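Local atomic coordinates of periplasmic sugar-binding protein (Chloroflexus aurantiacus, PDB entry 4RXU), a protein that binds D-glucose in the cleft between its two lobes and probably serves a sugar-importing ABC transporter as its periplasmic receptor. Residues Thr220-Ala231 against Pro251-Ala262; Ile287-Lys298 against Pro339-Asn347. One frame throughout, in Å; residues are numbered along the deposited sequence.

Interaction 1: Thr220-Ala231 against Pro251-Ala262. With BGC (beta-D-glucopyranose), chain C.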
loop_
_atom_site.group_PDB
_atom_site.type_symbol
_atom_site.label_atom_id
_atom_site.label_comp_id
_atom_site.label_asym_id
_atom_site.label_seq_id
_atom_site.Cartn_x
_atom_site.Cartn_y
_atom_site.Cartn_z
ATOM N N THR A 220 -10.175 6.752 0.297
ATOM C CA THR A 220 -9.413 7.785 0.969
ATOM C C THR A 220 -8.541 8.555 -0.007
ATOM O O THR A 220 -7.967 9.577 0.361
ATOM C CB THR A 220 -8.472 7.178 1.991
ATOM O OG1 THR A 220 -7.503 6.359 1.306
ATOM C CG2 THR A 220 -9.214 6.360 2.990
ATOM N N ASN A 221 -8.389 8.035 -1.235
ATOM C CA ASN A 221 -7.441 8.603 -2.207
ATOM C C ASN A 221 -6.018 8.737 -1.638
ATOM O O ASN A 221 -5.244 9.606 -2.064
ATOM C CB ASN A 221 -7.937 9.954 -2.715
ATOM C CG ASN A 221 -9.093 9.818 -3.677
ATOM O OD1 ASN A 221 -9.177 8.857 -4.426
ATOM N ND2 ASN A 221 -9.978 10.789 -3.669
ATOM N N TRP A 222 -5.705 7.893 -0.655
ATOM C CA TRP A 222 -4.399 7.886 0.033
ATOM C C TRP A 222 -4.047 9.260 0.598
ATOM O O TRP A 222 -2.888 9.700 0.575
ATOM C CB TRP A 222 -3.293 7.405 -0.898
ATOM C CG TRP A 222 -3.332 6.006 -1.384
ATOM C CD1 TRP A 222 -3.055 5.587 -2.667
ATOM C CD2 TRP A 222 -3.533 4.803 -0.609
ATOM N NE1 TRP A 222 -3.102 4.205 -2.739
ATOM C CE2 TRP A 222 -3.396 3.699 -1.494
ATOM C CE3 TRP A 222 -3.794 4.553 0.732
ATOM C CZ2 TRP A 222 -3.506 2.380 -1.064
ATOM C CZ3 TRP A 222 -3.943 3.229 1.155
ATOM C CH2 TRP A 222 -3.788 2.166 0.256
ATOM N N ASP A 223 -5.071 9.918 1.117
ATOM C CA ASP A 223 -4.984 11.307 1.574
ATOM C C ASP A 223 -5.607 11.436 2.971
ATOM O O ASP A 223 -6.745 11.012 3.196
ATOM C CB ASP A 223 -5.690 12.258 0.608
ATOM C CG ASP A 223 -5.648 13.707 1.080
ATOM O OD1 ASP A 223 -4.554 14.287 1.197
ATOM O OD2 ASP A 223 -6.727 14.256 1.343
ATOM N N PHE A 224 -4.845 12.032 3.886
ATOM C CA PHE A 224 -5.248 12.207 5.273
ATOM C C PHE A 224 -6.596 12.930 5.414
ATOM O O PHE A 224 -7.520 12.406 6.042
ATOM C CB PHE A 224 -4.170 12.982 6.063
ATOM C CG PHE A 224 -4.396 12.985 7.549
ATOM C CD1 PHE A 224 -5.286 13.869 8.127
ATOM C CD2 PHE A 224 -3.744 12.075 8.353
ATOM C CE1 PHE A 224 -5.509 13.850 9.489
ATOM C CE2 PHE A 224 -3.947 12.051 9.717
ATOM C CZ PHE A 224 -4.842 12.933 10.290
ATOM N N ASN A 225 -6.723 14.121 4.828
ATOM C CA ASN A 225 -7.941 14.918 5.017
ATOM C C ASN A 225 -9.161 14.261 4.396
ATOM O O ASN A 225 -10.258 14.293 4.964
ATOM C CB ASN A 225 -7.791 16.351 4.485
ATOM C CG ASN A 225 -7.036 17.250 5.437
ATOM O OD1 ASN A 225 -6.765 16.893 6.582
ATOM N ND2 ASN A 225 -6.678 18.424 4.957
ATOM N N THR A 226 -8.950 13.648 3.238
ATOM C CA THR A 226 -10.001 12.925 2.544
ATOM C C THR A 226 -10.501 11.782 3.438
ATOM O O THR A 226 -11.713 11.595 3.609
ATOM C CB THR A 226 -9.531 12.396 1.174
ATOM O OG1 THR A 226 -9.080 13.491 0.356
ATOM C CG2 THR A 226 -10.653 11.647 0.470
ATOM N N ALA A 227 -9.577 11.041 4.048
ATOM C CA ALA A 227 -9.963 9.970 4.967
ATOM C C ALA A 227 -10.702 10.504 6.189
ATOM O O ALA A 227 -11.736 9.977 6.575
ATOM C CB ALA A 227 -8.723 9.237 5.420
ATOM N N LYS A 228 -10.153 11.540 6.815
ATOM C CA LYS A 228 -10.792 12.064 8.021
ATOM C C LYS A 228 -12.204 12.538 7.715
ATOM O O LYS A 228 -13.152 12.222 8.439
ATOM C CB LYS A 228 -9.995 13.208 8.647
ATOM C CG LYS A 228 -10.565 13.626 10.002
ATOM C CD LYS A 228 -9.657 14.562 10.760
ATOM C CE LYS A 228 -10.146 14.683 12.187
ATOM N NZ LYS A 228 -9.529 15.830 12.879
ATOM N N ASN A 229 -12.335 13.292 6.634
ATOM C CA ASN A 229 -13.644 13.796 6.234
ATOM C C ASN A 229 -14.658 12.723 5.895
ATOM O O ASN A 229 -15.831 12.836 6.278
ATOM C CB ASN A 229 -13.485 14.737 5.066
ATOM C CG ASN A 229 -12.786 15.989 5.476
ATOM O OD1 ASN A 229 -12.600 16.246 6.671
ATOM N ND2 ASN A 229 -12.388 16.766 4.524
ATOM N N LEU A 230 -14.202 11.680 5.210
ATOM C CA LEU A 230 -15.074 10.563 4.921
ATOM C C LEU A 230 -15.519 9.882 6.212
ATOM O O LEU A 230 -16.686 9.595 6.380
ATOM C CB LEU A 230 -14.397 9.564 3.997
ATOM C CG LEU A 230 -15.272 8.411 3.514
ATOM C CD1 LEU A 230 -16.503 8.905 2.742
ATOM C CD2 LEU A 230 -14.439 7.467 2.661
ATOM N N ALA A 231 -14.590 9.659 7.137
ATOM C CA ALA A 231 -14.963 9.056 8.420
ATOM C C ALA A 231 -15.992 9.933 9.142
ATOM O O ALA A 231 -16.987 9.437 9.668
ATOM C CB ALA A 231 -13.722 8.818 9.271
ATOM N N PRO A 251 -6.907 1.545 5.186
ATOM C CA PRO A 251 -6.010 0.862 4.243
ATOM C C PRO A 251 -4.526 1.132 4.451
ATOM O O PRO A 251 -3.710 0.324 4.060
ATOM C CB PRO A 251 -6.490 1.382 2.876
ATOM C CG PRO A 251 -7.049 2.742 3.183
ATOM C CD PRO A 251 -7.710 2.588 4.527
ATOM N N ASN A 252 -4.167 2.263 5.066
ATOM C CA ASN A 252 -2.760 2.471 5.411
ATOM C C ASN A 252 -2.641 3.296 6.669
ATOM O O ASN A 252 -3.646 3.686 7.236
ATOM C CB ASN A 252 -1.940 3.066 4.248
ATOM C CG ASN A 252 -2.148 4.558 4.053
ATOM O OD1 ASN A 252 -3.057 5.180 4.620
ATOM N ND2 ASN A 252 -1.314 5.143 3.191
ATOM N N ASP A 253 -1.417 3.594 7.090
ATOM C CA ASP A 253 -1.201 4.264 8.383
ATOM C C ASP A 253 -1.756 5.674 8.487
ATOM O O ASP A 253 -2.481 5.990 9.440
ATOM C CB ASP A 253 0.276 4.241 8.746
ATOM C CG ASP A 253 0.704 2.896 9.307
ATOM O OD1 ASP A 253 -0.164 2.040 9.574
ATOM O OD2 ASP A 253 1.915 2.718 9.531
ATOM N N GLY A 254 -1.424 6.537 7.528
ATOM C CA GLY A 254 -1.887 7.905 7.658
ATOM C C GLY A 254 -3.402 7.970 7.627
ATOM O O GLY A 254 -4.024 8.696 8.398
ATOM N N THR A 255 -4.018 7.232 6.706
ATOM C CA THR A 255 -5.477 7.247 6.658
ATOM C C THR A 255 -6.087 6.624 7.932
ATOM O O THR A 255 -7.127 7.083 8.403
ATOM C CB THR A 255 -6.030 6.566 5.380
ATOM O OG1 THR A 255 -5.674 5.173 5.341
ATOM C CG2 THR A 255 -5.573 7.277 4.105
ATOM N N ALA A 256 -5.422 5.602 8.487
ATOM C CA ALA A 256 -5.833 5.022 9.771
ATOM C C ALA A 256 -5.860 6.052 10.899
ATOM O O ALA A 256 -6.805 6.070 11.700
ATOM C CB ALA A 256 -4.929 3.863 10.145
ATOM N N ARG A 257 -4.840 6.893 10.978
ATOM C CA ARG A 257 -4.793 7.878 12.053
ATOM C C ARG A 257 -5.899 8.896 11.856
ATOM O O ARG A 257 -6.536 9.302 12.822
ATOM C CB ARG A 257 -3.421 8.533 12.129
ATOM C CG ARG A 257 -2.302 7.554 12.494
ATOM C CD ARG A 257 -1.032 8.274 12.941
ATOM N NE ARG A 257 -0.618 9.324 11.993
ATOM C CZ ARG A 257 0.010 9.102 10.840
ATOM N NH1 ARG A 257 0.350 7.861 10.503
ATOM N NH2 ARG A 257 0.292 10.132 10.009
ATOM N N ALA A 258 -6.123 9.312 10.605
ATOM C CA ALA A 258 -7.173 10.296 10.299
ATOM C C ALA A 258 -8.542 9.753 10.697
ATOM O O ALA A 258 -9.346 10.439 11.326
ATOM C CB ALA A 258 -7.168 10.624 8.814
ATOM N N ILE A 259 -8.785 8.501 10.342
ATOM C CA ILE A 259 -10.048 7.837 10.620
ATOM C C ILE A 259 -10.201 7.568 12.113
ATOM O O ILE A 259 -11.241 7.867 12.718
ATOM C CB ILE A 259 -10.181 6.529 9.791
ATOM C CG1 ILE A 259 -10.269 6.878 8.292
ATOM C CG2 ILE A 259 -11.382 5.722 10.247
ATOM C CD1 ILE A 259 -9.933 5.750 7.342
ATOM N N ALA A 260 -9.148 7.037 12.715
ATOM C CA ALA A 260 -9.129 6.856 14.173
ATOM C C ALA A 260 -9.413 8.155 14.921
ATOM O O ALA A 260 -10.153 8.151 15.903
ATOM C CB ALA A 260 -7.799 6.267 14.623
ATOM N N ASP A 261 -8.864 9.261 14.441
ATOM C CA ASP A 261 -9.099 10.573 15.064
ATOM C C ASP A 261 -10.583 10.927 15.059
ATOM O O ASP A 261 -11.121 11.425 16.048
ATOM C CB ASP A 261 -8.302 11.697 14.374
ATOM C CG ASP A 261 -6.801 11.620 14.615
ATOM O OD1 ASP A 261 -6.324 10.837 15.487
ATOM O OD2 ASP A 261 -6.094 12.360 13.880
ATOM N N ALA A 262 -11.253 10.659 13.949
ATOM C CA ALA A 262 -12.709 10.890 13.878
ATOM C C ALA A 262 -13.506 9.993 14.825
ATOM O O ALA A 262 -14.416 10.449 15.540
ATOM C CB ALA A 262 -13.189 10.694 12.443
HETATM C C2 BGC C . 1.686 1.378 -1.146
HETATM C C3 BGC C . 1.369 1.621 0.316
HETATM C C4 BGC C . 1.079 3.100 0.526
HETATM C C5 BGC C . 0.018 3.600 -0.455
HETATM C C6 BGC C . -0.194 5.097 -0.404
HETATM C C1 BGC C . 0.437 1.831 -1.883
HETATM O O1 BGC C . 0.445 1.467 -3.233
HETATM O O2 BGC C . 1.955 -0.014 -1.349
HETATM O O3 BGC C . 2.491 1.202 1.086
HETATM O O4 BGC C . 0.526 3.271 1.846
HETATM O O5 BGC C . 0.367 3.254 -1.781
HETATM O O6 BGC C . 1.041 5.813 -0.485
HETATM O O HOH W 1 -1.053 7.930 2.170
HETATM O O HOH W 2 -7.040 14.794 13.014
#
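W222 and N252 meet at the sugar end of helices 224-231 and 253-262, which pack at a crossing angle of -33° in one lobe of a periplasmic sugar-binding fold. Following the tryptophan outward from CB, CG and CD2 lie under C6 of beta-D-glucopyranose, which sits over one ring face toward its rim, 3.3 Å above the plane. CD1 also faces C6, CE2 and CZ2 lie against C5, and NE1 makes a hydrogen bond to D166 OD2, which also bonds the glucose. CE3 comes 3.5 Å from N252 ND2, ring and amide planes inclined 41°; CZ3, 3.6 Å from CB of P251, and CH2 meet the proline. A lysine in its place would probably strip C6 of its flat cover and leave the N252 amide and P251 without an aromatic neighbour. N252 caps helix 253-262: its OD1 takes T255 N and T255 OG1 from opposite faces of the amide plane. With OD1 so held, ND2 turns to the sugar and donates nearly straight to O4 at 2.9 Å; a water links it to W222 O.

Farther along, small residues let the helices close, A227 on A258 and A231 CB on A262 CB at 3.7 Å. F224, its CG anti to the backbone N, is the large knob among G254, R257, A258 and D261. A258 CB sits squarely over its ring, 3.5 Å from the F224 centroid and 6° off the normal.

Interaction 2: Ile287-Lys298 against Pro339-Asn347. With BGC (beta-D-glucopyranose), chain C.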
loop_
_atom_site.group_PDB
_atom_site.type_symbol
_atom_site.label_atom_id
_atom_site.label_comp_id
_atom_site.label_asym_id
_atom_site.label_seq_id
_atom_site.Cartn_x
_atom_site.Cartn_y
_atom_site.Cartn_z
ATOM N N ILE A 287 0.075 3.109 17.889
ATOM C CA ILE A 287 -0.054 1.714 18.331
ATOM C C ILE A 287 0.423 1.578 19.771
ATOM O O ILE A 287 -0.280 1.012 20.619
ATOM C CB ILE A 287 0.690 0.743 17.408
ATOM C CG1 ILE A 287 -0.039 0.680 16.062
ATOM C CG2 ILE A 287 0.768 -0.645 18.031
ATOM C CD1 ILE A 287 0.744 0.010 14.960
ATOM N N ILE A 288 1.570 2.164 20.069
ATOM C CA ILE A 288 2.087 2.155 21.452
ATOM C C ILE A 288 1.051 2.740 22.414
ATOM O O ILE A 288 0.782 2.164 23.486
ATOM C CB ILE A 288 3.411 2.939 21.554
ATOM C CG1 ILE A 288 4.520 2.204 20.800
ATOM C CG2 ILE A 288 3.768 3.145 23.021
ATOM C CD1 ILE A 288 5.765 3.005 20.572
ATOM N N ASP A 289 0.454 3.858 22.006
ATOM C CA ASP A 289 -0.448 4.630 22.838
ATOM C C ASP A 289 -1.894 4.152 22.819
ATOM O O ASP A 289 -2.755 4.770 23.463
ATOM C CB ASP A 289 -0.429 6.092 22.425
ATOM C CG ASP A 289 0.904 6.777 22.681
ATOM O OD1 ASP A 289 1.735 6.280 23.456
ATOM O OD2 ASP A 289 1.120 7.848 22.095
ATOM N N GLY A 290 -2.173 3.068 22.107
ATOM C CA GLY A 290 -3.509 2.484 22.100
ATOM C C GLY A 290 -4.527 3.194 21.225
ATOM O O GLY A 290 -5.719 3.085 21.464
ATOM N N ARG A 291 -4.049 3.908 20.218
ATOM C CA ARG A 291 -4.926 4.699 19.331
ATOM C C ARG A 291 -5.077 4.096 17.953
ATOM O O ARG A 291 -5.998 4.470 17.236
ATOM C CB ARG A 291 -4.418 6.130 19.184
ATOM C CG ARG A 291 -4.224 6.870 20.502
ATOM C CD ARG A 291 -4.186 8.351 20.288
ATOM N NE ARG A 291 -5.537 8.762 19.951
ATOM C CZ ARG A 291 -5.861 9.846 19.267
ATOM N NH1 ARG A 291 -4.936 10.680 18.825
ATOM N NH2 ARG A 291 -7.140 10.080 19.028
ATOM N N GLN A 292 -4.199 3.157 17.601
ATOM C CA GLN A 292 -4.326 2.389 16.374
ATOM C C GLN A 292 -4.018 0.961 16.770
ATOM O O GLN A 292 -3.158 0.724 17.591
ATOM C CB GLN A 292 -3.334 2.898 15.331
ATOM C CG GLN A 292 -3.244 2.059 14.054
ATOM C CD GLN A 292 -2.358 2.683 12.974
ATOM O OE1 GLN A 292 -2.178 3.913 12.900
ATOM N NE2 GLN A 292 -1.868 1.834 12.066
ATOM N N SER A 293 -4.728 0.002 16.212
ATOM C CA SER A 293 -4.642 -1.379 16.702
ATOM C C SER A 293 -3.463 -2.153 16.140
ATOM O O SER A 293 -2.816 -2.940 16.822
ATOM C CB SER A 293 -5.945 -2.147 16.388
ATOM O OG SER A 293 -7.066 -1.415 16.799
ATOM N N MET A 294 -3.200 -1.945 14.862
ATOM C CA MET A 294 -2.160 -2.680 14.175
ATOM C C MET A 294 -1.714 -1.960 12.945
ATOM O O MET A 294 -2.411 -1.104 12.426
ATOM C CB MET A 294 -2.627 -4.078 13.759
ATOM C CG MET A 294 -3.730 -4.091 12.699
ATOM S SD MET A 294 -3.179 -4.072 10.920
ATOM C CE MET A 294 -3.184 -5.851 10.614
ATOM N N THR A 295 -0.533 -2.348 12.478
ATOM C CA THR A 295 -0.076 -1.967 11.158
ATOM C C THR A 295 0.571 -3.189 10.499
ATOM O O THR A 295 1.194 -4.020 11.151
ATOM C CB THR A 295 0.912 -0.763 11.176
ATOM O OG1 THR A 295 1.119 -0.260 9.845
ATOM C CG2 THR A 295 2.256 -1.153 11.792
ATOM N N VAL A 296 0.431 -3.277 9.187
ATOM C CA VAL A 296 1.142 -4.269 8.403
ATOM C C VAL A 296 2.511 -3.691 8.026
ATOM O O VAL A 296 2.611 -2.678 7.332
ATOM C CB VAL A 296 0.366 -4.777 7.175
ATOM C CG1 VAL A 296 1.225 -5.776 6.422
ATOM C CG2 VAL A 296 -0.946 -5.431 7.608
ATOM N N PHE A 297 3.563 -4.335 8.530
ATOM C CA PHE A 297 4.938 -3.898 8.302
ATOM C C PHE A 297 5.415 -4.483 6.989
ATOM O O PHE A 297 5.383 -5.688 6.804
ATOM C CB PHE A 297 5.835 -4.393 9.442
ATOM C CG PHE A 297 7.319 -4.232 9.201
ATOM C CD1 PHE A 297 7.844 -3.008 8.793
ATOM C CD2 PHE A 297 8.191 -5.298 9.382
ATOM C CE1 PHE A 297 9.201 -2.864 8.580
ATOM C CE2 PHE A 297 9.558 -5.146 9.171
ATOM C CZ PHE A 297 10.051 -3.932 8.757
ATOM N N LYS A 298 5.856 -3.605 6.095
ATOM C CA LYS A 298 6.408 -3.957 4.792
ATOM C C LYS A 298 7.849 -3.445 4.764
ATOM O O LYS A 298 8.070 -2.236 4.774
ATOM C CB LYS A 298 5.559 -3.342 3.670
ATOM C CG LYS A 298 4.053 -3.524 3.869
ATOM C CD LYS A 298 3.200 -3.353 2.637
ATOM C CE LYS A 298 3.417 -2.009 1.983
ATOM N NZ LYS A 298 2.373 -1.804 0.937
ATOM N N PRO A 339 7.601 -10.612 1.807
ATOM C CA PRO A 339 6.459 -10.779 2.692
ATOM C C PRO A 339 6.145 -9.581 3.560
ATOM O O PRO A 339 6.920 -8.613 3.671
ATOM C CB PRO A 339 6.866 -11.958 3.573
ATOM C CG PRO A 339 8.326 -11.944 3.598
ATOM C CD PRO A 339 8.720 -11.480 2.223
ATOM N N VAL A 340 4.998 -9.688 4.211
ATOM C CA VAL A 340 4.497 -8.628 5.079
ATOM C C VAL A 340 4.081 -9.220 6.438
ATOM O O VAL A 340 3.706 -10.396 6.522
ATOM C CB VAL A 340 3.336 -7.840 4.421
ATOM C CG1 VAL A 340 3.781 -7.295 3.073
ATOM C CG2 VAL A 340 2.059 -8.682 4.295
ATOM N N VAL A 341 4.162 -8.397 7.488
ATOM C CA VAL A 341 4.013 -8.891 8.863
ATOM C C VAL A 341 3.111 -7.990 9.667
ATOM O O VAL A 341 3.268 -6.770 9.670
ATOM C CB VAL A 341 5.408 -8.963 9.559
ATOM C CG1 VAL A 341 5.314 -9.348 11.024
ATOM C CG2 VAL A 341 6.267 -9.962 8.821
ATOM N N THR A 342 2.169 -8.587 10.372
ATOM C CA THR A 342 1.318 -7.807 11.241
ATOM C C THR A 342 2.046 -7.365 12.513
ATOM O O THR A 342 2.627 -8.171 13.226
ATOM C CB THR A 342 0.065 -8.582 11.634
ATOM O OG1 THR A 342 -0.786 -8.683 10.494
ATOM C CG2 THR A 342 -0.694 -7.867 12.764
ATOM N N VAL A 343 1.967 -6.065 12.768
ATOM C CA VAL A 343 2.567 -5.469 13.952
ATOM C C VAL A 343 1.506 -4.861 14.857
ATOM O O VAL A 343 0.702 -4.018 14.440
ATOM C CB VAL A 343 3.654 -4.455 13.576
ATOM C CG1 VAL A 343 4.164 -3.749 14.827
ATOM C CG2 VAL A 343 4.765 -5.203 12.848
ATOM N N THR A 344 1.561 -5.289 16.113
ATOM C CA THR A 344 0.719 -4.769 17.165
ATOM C C THR A 344 1.640 -4.417 18.325
ATOM O O THR A 344 2.849 -4.571 18.228
ATOM C CB THR A 344 -0.253 -5.851 17.647
ATOM O OG1 THR A 344 0.483 -6.934 18.256
ATOM C CG2 THR A 344 -1.058 -6.371 16.485
ATOM N N ARG A 345 1.070 -3.973 19.432
ATOM C CA ARG A 345 1.877 -3.747 20.643
ATOM C C ARG A 345 2.717 -4.951 21.064
ATOM O O ARG A 345 3.817 -4.802 21.605
ATOM C CB ARG A 345 0.983 -3.426 21.798
ATOM C CG ARG A 345 0.443 -2.041 21.749
ATOM C CD ARG A 345 -0.692 -1.973 22.740
ATOM N NE ARG A 345 -0.829 -0.649 23.305
ATOM C CZ ARG A 345 -1.584 -0.399 24.364
ATOM N NH1 ARG A 345 -2.242 -1.391 24.934
ATOM N NH2 ARG A 345 -1.682 0.834 24.840
ATOM N N ASP A 346 2.183 -6.144 20.846
ATOM C CA ASP A 346 2.836 -7.370 21.333
ATOM C C ASP A 346 4.195 -7.637 20.649
ATOM O O ASP A 346 5.072 -8.229 21.259
ATOM C CB ASP A 346 1.884 -8.566 21.188
ATOM C CG ASP A 346 0.557 -8.357 21.943
ATOM O OD1 ASP A 346 0.564 -7.725 23.031
ATOM O OD2 ASP A 346 -0.500 -8.800 21.435
ATOM N N ASN A 347 4.372 -7.172 19.402
ATOM C CA ASN A 347 5.586 -7.454 18.622
ATOM C C ASN A 347 6.232 -6.235 17.982
ATOM O O ASN A 347 7.105 -6.374 17.143
ATOM C CB ASN A 347 5.367 -8.550 17.557
ATOM C CG ASN A 347 4.481 -8.099 16.438
ATOM O OD1 ASN A 347 3.659 -7.226 16.646
ATOM N ND2 ASN A 347 4.654 -8.674 15.248
HETATM C C2 BGC C . 1.686 1.378 -1.146
HETATM C C3 BGC C . 1.369 1.621 0.316
HETATM C C4 BGC C . 1.079 3.100 0.526
HETATM C C5 BGC C . 0.018 3.600 -0.455
HETATM C C6 BGC C . -0.194 5.097 -0.404
HETATM C C1 BGC C . 0.437 1.831 -1.883
HETATM O O1 BGC C . 0.445 1.467 -3.233
HETATM O O2 BGC C . 1.955 -0.014 -1.349
HETATM O O3 BGC C . 2.491 1.202 1.086
HETATM O O4 BGC C . 0.526 3.271 1.846
HETATM O O5 BGC C . 0.367 3.254 -1.781
HETATM O O6 BGC C . 1.041 5.813 -0.485
HETATM O O HOH W 3 -1.823 -3.129 19.374
HETATM O O HOH W 4 7.759 -7.026 5.883
#
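The guanidinium of R345 meets the end of helix 281-288 edge-on. I288 O lies at its edge, near its plane, and is gripped side-on by R345 NE at 3.2 Å and R345 NH2 at 3.1 Å. Both nitrogens come from the same face of the I288 carbonyl, above its plane. NE also makes a weak bond to I287 O. The chain, extended from CG to NE, carries NE out to the helix-end carbonyls, while CG packs against I287 CG2 and a water joins R345 N to S293 O. Just beyond the helix, G290 turns with positive phi in a Schellman motif.

After the loop that follows G290, strand 295-298 pairs antiparallel with strand 340-343. T295 and V343 form one hydrogen-bonded pair, F297 and V341 the next; in the first, V343 N reaches T295 O at 2.7 Å. T295 CG2 and V343 CB lie side by side, and V343 CG2 touches F297 CB at 3.7 Å on the same side of the sheet. The F297 ring leads away to meet Y357 edge-to-face. V296 and V340 occupy the other side, CG1 of V296 lying 3.6 Å from CB of V340. K298 CG and CD run alongside V340 CG1 before a bend at chi3 (-56°) carries NZ on to the sugar, where it donates to O2 at 2.9 Å and O3 at 3.0 Å; Q277 is a further partner of NZ. The pair is consistent with the hinge strands between the lobes of a type I periplasmic binding protein, where K298 joins the glucose pocket.

How the interactions relate
Interactions 1 and 2 follow one another along the chain, their centres about 17 Å apart, and they meet at D253. Its OD1, in the first turn of helix 253-262, probably accepts hydrogen bonds from T295 OG1 at 2.6 Å and from Q292 NE2 at 3.0 Å, tying the helix pair to the chain that leads into strand 295-298. Farther out, A260 CB packs on R291 O at 3.6 Å. Both contacts reach the same glucose but hold different parts of it: W222 packs its ring on C6 and C5, N252 donates to O4, and K298 donates to O2 and O3. E42, R44, D118, D166 and D278 supply further hydrogen bonds to the sugar.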